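Local atomic coordinates of cysteine hydrolase (Staphylococcus aureus, PDB entry 6KUA), a protein that hydrolyses nicotinamide to nicotinic acid and ammonia, as a zinc-containing nicotinamidase of the isochorismatase-like cysteine hydrolase family. Residues F162-K165 / G166-W169; L115-L118 / L119-S123. All coordinates share one frame; numbering follows the deposited sequence.

Contact 1: residues F162-K165 / G166-W169; sequences FNQK and GHEW
Asn163 OD1 is gripped from two directions: Gly166 N reaches it from the first turn of the helix in a weak but fairly straight bond of 3.2 Å, and Lys165 NZ donates to it at 2.8 Å. This is an N-cap: Asn163 stands just before helix 164-176, and its side-chain oxygen takes up an N-H that has no earlier helical carbonyl to pair with. With chi1 at 178°, CG of Asn163 lies opposite its own N, and the amide folds back over the start of the helix. Lys165 gets its ammonium there by bending at chi3 and chi4, curling back past the helix start instead of running straight outward. Sharing OD1 with the ammonium is consistent with the weakness of the Gly166 bond.

The ordinary helical bonds begin at the cap residue itself, with His167 N to Asn163 O at 2.8 Å. Trp169 N to Lys165 O, also 2.8 Å, carries the pattern forward. On the outer face, the side chains of Gln164 and Glu168 meet one turn apart. With CG of His167 anti to its backbone N (chi1 177°), the ring carries ND1 to a hydrogen bond with Thr134 OG1.

Gly166 is buried. Trp169 of the second subunit packs on Asn163, and Trp169 of this chain packs on Gly166 of that subunit, stacks on its Trp169 and bonds through NE1 to its Asp135. The cap thus starts the last helix of the chain, just after edge strand 151-160, with the loop after strand 126-132 alongside.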
loop_
_atom_site.group_PDB
_atom_site.type_symbol
_atom_site.label_atom_id
_atom_site.label_comp_id
_atom_site.label_asym_id
_atom_site.label_seq_id
_atom_site.Cartn_x
_atom_site.Cartn_y
_atom_site.Cartn_z
ATOM N N PHE A 162 -18.545 18.948 -11.991
ATOM C CA PHE A 162 -19.893 19.149 -12.516
ATOM C C PHE A 162 -20.906 19.373 -11.404
ATOM O O PHE A 162 -22.006 19.870 -11.669
ATOM C CB PHE A 162 -20.323 17.954 -13.377
ATOM C CG PHE A 162 -20.237 16.616 -12.669
ATOM C CD1 PHE A 162 -21.288 16.162 -11.868
ATOM C CD2 PHE A 162 -19.114 15.807 -12.818
ATOM C CE1 PHE A 162 -21.213 14.935 -11.218
ATOM C CE2 PHE A 162 -19.033 14.575 -12.175
ATOM C CZ PHE A 162 -20.085 14.140 -11.372
ATOM N N ASN A 163 -20.553 19.027 -10.172
ATOM C CA ASN A 163 -21.446 19.073 -9.022
ATOM C C ASN A 163 -21.008 20.230 -8.131
ATOM O O ASN A 163 -19.978 20.143 -7.456
ATOM C CB ASN A 163 -21.397 17.734 -8.287
ATOM C CG ASN A 163 -22.260 17.704 -7.048
ATOM O OD1 ASN A 163 -22.931 18.683 -6.710
ATOM N ND2 ASN A 163 -22.253 16.563 -6.358
ATOM N N GLN A 164 -21.802 21.303 -8.116
ATOM C CA GLN A 164 -21.427 22.492 -7.352
ATOM C C GLN A 164 -21.369 22.211 -5.853
ATOM O O GLN A 164 -20.449 22.667 -5.163
ATOM C CB GLN A 164 -22.411 23.626 -7.641
ATOM C CG GLN A 164 -21.741 24.946 -7.906
ATOM C CD GLN A 164 -20.850 25.365 -6.761
ATOM O OE1 GLN A 164 -21.262 25.322 -5.599
ATOM N NE2 GLN A 164 -19.621 25.771 -7.075
ATOM N N LYS A 165 -22.353 21.477 -5.330
ATOM C CA LYS A 165 -22.349 21.101 -3.920
ATOM C C LYS A 165 -21.117 20.274 -3.573
ATOM O O LYS A 165 -20.509 20.468 -2.515
ATOM C CB LYS A 165 -23.617 20.306 -3.586
ATOM C CG LYS A 165 -24.883 21.138 -3.514
ATOM C CD LYS A 165 -26.126 20.270 -3.619
ATOM C CE LYS A 165 -25.911 18.992 -4.452
ATOM N NZ LYS A 165 -25.497 19.237 -5.877
ATOM N N GLY A 166 -20.750 19.333 -4.446
ATOM C CA GLY A 166 -19.581 18.511 -4.188
ATOM C C GLY A 166 -18.296 19.307 -4.263
ATOM O O GLY A 166 -17.371 19.099 -3.462
ATOM N N HIS A 167 -18.221 20.236 -5.217
ATOM C CA HIS A 167 -17.072 21.123 -5.302
ATOM C C HIS A 167 -16.861 21.867 -3.988
ATOM O O HIS A 167 -15.760 21.849 -3.415
ATOM C CB HIS A 167 -17.260 22.094 -6.470
ATOM C CG HIS A 167 -16.164 23.105 -6.595
ATOM N ND1 HIS A 167 -14.961 22.829 -7.215
ATOM C CD2 HIS A 167 -16.085 24.391 -6.176
ATOM C CE1 HIS A 167 -14.189 23.901 -7.173
ATOM N NE2 HIS A 167 -14.847 24.862 -6.546
ATOM N N GLU A 168 -17.918 22.502 -3.472
ATOM C CA GLU A 168 -17.787 23.227 -2.207
ATOM C C GLU A 168 -17.572 22.275 -1.032
ATOM O O GLU A 168 -16.793 22.579 -0.117
ATOM C CB GLU A 168 -19.021 24.107 -1.973
ATOM C CG GLU A 168 -19.107 25.307 -2.934
ATOM C CD GLU A 168 -20.452 26.045 -2.890
ATOM O OE1 GLU A 168 -20.485 27.239 -3.279
ATOM O OE2 GLU A 168 -21.473 25.437 -2.485
ATOM N N TRP A 169 -18.276 21.136 -1.017
ATOM C CA TRP A 169 -18.043 20.148 0.036
ATOM C C TRP A 169 -16.569 19.762 0.102
ATOM O O TRP A 169 -15.967 19.721 1.180
ATOM C CB TRP A 169 -18.899 18.884 -0.181
ATOM C CG TRP A 169 -18.525 17.883 0.871
ATOM C CD1 TRP A 169 -19.020 17.813 2.146
ATOM C CD2 TRP A 169 -17.490 16.891 0.786
ATOM N NE1 TRP A 169 -18.382 16.819 2.842
ATOM C CE2 TRP A 169 -17.436 16.239 2.033
ATOM C CE3 TRP A 169 -16.619 16.473 -0.239
ATOM C CZ2 TRP A 169 -16.538 15.198 2.295
ATOM C CZ3 TRP A 169 -15.714 15.447 0.033
ATOM C CH2 TRP A 169 -15.687 14.820 1.288
#

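Contact 2: residues L115-L118 / L119-S123; sequences LDSL and LRERS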
loop_
_atom_site.group_PDB
_atom_site.type_symbol
_atom_site.label_atom_id
_atom_site.label_comp_id
_atom_site.label_asym_id
_atom_site.label_seq_id
_atom_site.Cartn_x
_atom_site.Cartn_y
_atom_site.Cartn_z
ATOM N N LEU A 115 3.625 6.733 -8.120
ATOM C CA LEU A 115 3.677 8.171 -7.848
ATOM C C LEU A 115 4.389 8.468 -6.531
ATOM O O LEU A 115 5.292 9.307 -6.480
ATOM C CB LEU A 115 2.271 8.762 -7.844
ATOM C CG LEU A 115 2.223 10.265 -7.531
ATOM C CD1 LEU A 115 2.998 11.065 -8.594
ATOM C CD2 LEU A 115 0.762 10.737 -7.430
ATOM N N ASP A 116 4.002 7.788 -5.453
ATOM C CA ASP A 116 4.613 8.070 -4.154
ATOM C C ASP A 116 6.121 7.846 -4.205
ATOM O O ASP A 116 6.906 8.687 -3.736
ATOM C CB ASP A 116 3.954 7.204 -3.075
ATOM C CG ASP A 116 4.574 7.387 -1.693
ATOM O OD1 ASP A 116 4.912 8.536 -1.320
ATOM O OD2 ASP A 116 4.702 6.367 -0.961
ATOM N N SER A 117 6.549 6.726 -4.796
ATOM C CA SER A 117 7.981 6.447 -4.843
ATOM C C SER A 117 8.723 7.455 -5.716
ATOM O O SER A 117 9.860 7.823 -5.398
ATOM C CB SER A 117 8.231 5.025 -5.344
ATOM O OG SER A 117 8.099 5.002 -6.747
ATOM N N LEU A 118 8.092 7.917 -6.802
ATOM C CA LEU A 118 8.696 8.951 -7.636
ATOM C C LEU A 118 8.875 10.257 -6.874
ATOM O O LEU A 118 9.913 10.916 -7.002
ATOM C CB LEU A 118 7.841 9.190 -8.872
ATOM C CG LEU A 118 7.908 8.092 -9.939
ATOM C CD1 LEU A 118 6.789 8.296 -10.969
ATOM C CD2 LEU A 118 9.279 8.071 -10.621
ATOM N N LEU A 119 7.859 10.667 -6.110
ATOM C CA LEU A 119 7.965 11.871 -5.291
ATOM C C LEU A 119 9.054 11.732 -4.230
ATOM O O LEU A 119 9.844 12.663 -4.011
ATOM C CB LEU A 119 6.618 12.165 -4.631
ATOM C CG LEU A 119 5.429 12.425 -5.553
ATOM C CD1 LEU A 119 4.086 12.325 -4.785
ATOM C CD2 LEU A 119 5.584 13.782 -6.213
ATOM N N ARG A 120 9.104 10.579 -3.552
ATOM C CA ARG A 120 10.100 10.365 -2.500
ATOM C C ARG A 120 11.524 10.374 -3.058
ATOM O O ARG A 120 12.428 10.933 -2.426
ATOM C CB ARG A 120 9.840 9.052 -1.779
ATOM C CG ARG A 120 8.590 9.026 -0.904
ATOM C CD ARG A 120 8.508 7.702 -0.120
ATOM N NE ARG A 120 7.174 7.483 0.445
ATOM C CZ ARG A 120 6.927 6.753 1.529
ATOM N NH1 ARG A 120 7.920 6.165 2.183
ATOM N NH2 ARG A 120 5.685 6.633 1.973
ATOM N N GLU A 121 11.744 9.737 -4.225
ATOM C CA GLU A 121 13.048 9.759 -4.901
ATOM C C GLU A 121 13.583 11.182 -5.031
ATOM O O GLU A 121 14.794 11.409 -4.982
ATOM C CB GLU A 121 12.939 9.169 -6.321
ATOM C CG GLU A 121 13.082 7.666 -6.493
ATOM C CD GLU A 121 12.625 7.184 -7.885
ATOM O OE1 GLU A 121 12.866 7.886 -8.890
ATOM O OE2 GLU A 121 12.001 6.102 -7.977
ATOM N N ARG A 122 12.693 12.143 -5.258
ATOM C CA ARG A 122 13.055 13.508 -5.606
ATOM C C ARG A 122 12.951 14.467 -4.432
ATOM O O ARG A 122 12.956 15.681 -4.641
ATOM C CB ARG A 122 12.168 13.983 -6.754
ATOM C CG ARG A 122 12.479 13.263 -8.033
ATOM C CD ARG A 122 11.307 13.295 -9.016
ATOM N NE ARG A 122 11.690 12.662 -10.270
ATOM C CZ ARG A 122 11.824 11.347 -10.425
ATOM N NH1 ARG A 122 11.580 10.532 -9.404
ATOM N NH2 ARG A 122 12.195 10.845 -11.597
ATOM N N SER A 123 12.810 13.943 -3.210
ATOM C CA SER A 123 12.764 14.744 -1.992
ATOM C C SER A 123 11.591 15.727 -1.987
ATOM O O SER A 123 11.716 16.857 -1.501
ATOM C CB SER A 123 14.094 15.472 -1.770
ATOM O OG SER A 123 15.093 14.519 -1.453
HETATM O O HOH W 1 9.716 3.988 -8.359
#
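A Schellman motif ends helix 115-121, and beside it Arg122 NH1 donates to the carbonyl of Leu118 at 2.9 Å, approaching well off the C=O line at 119°. Ser123, at positive phi, is the C-prime residue: Ser123 N bonds to Arg120 O at 3.1 Å, and Ile124 N turns back to Leu119 O. Arg122 NH1 also forms a salt bridge with Glu121 OE1 at 3.0 Å, coming from above the carboxylate plane. The long chain of Arg122 runs beside Leu118, whose CD2 lies 3.6 Å from NH1.

Two residues earlier along the helix, Arg120 forms a salt bridge with Asp116: NE is 3.1 Å from both OD1 and OD2, and its nearly straight hydrogen bond goes to OD1. OD1 lies in the guanidinium plane, yet the two flat groups are turned 76° apart. Extended from CG to NE, Arg120 carries its guanidinium on to Asp116 of the third subunit, while Tyr150 holds OD1 of its own Asp116. On another face a water joins Ser117 OG, also hydrogen-bonded to the carbonyl of Pro114, to Glu121 OE2, which pairs with Arg106 of the fourth subunit.

The leucines form the inner side: Leu115 CG meets Leu119 CD1 at 3.9 Å. Together with Leu118 they rest on Phe50 of strand 48-54, and Leu115 and Leu118 also reach Ile102 of edge strand 99-104, so the helix packs against that side of the parallel sheet.

From the N terminus, the chain lays down strands 4-9, 48-54 and 99-104 before contact 2, helix 115-121 and its ending, which leads into strand 126-132. Helix 137-147 and strand 151-160 follow, and contact 1 then starts helix 164-176. Each contact is a local turn of continuous chain and closes no long loop; they come in series, neither nesting nor crossing. The centres of contact 1 and contact 2 are about 31 Å apart, on opposite sides of the chain's centre. The nearest atoms of contact 1 and contact 2 are about 19 Å apart. Contact 2 packs on strands 48-54 and 99-104, whereas contact 1 follows the opposite edge strand, 151-160. Different subunits meet them: the second at contact 1, the third and fourth at contact 2.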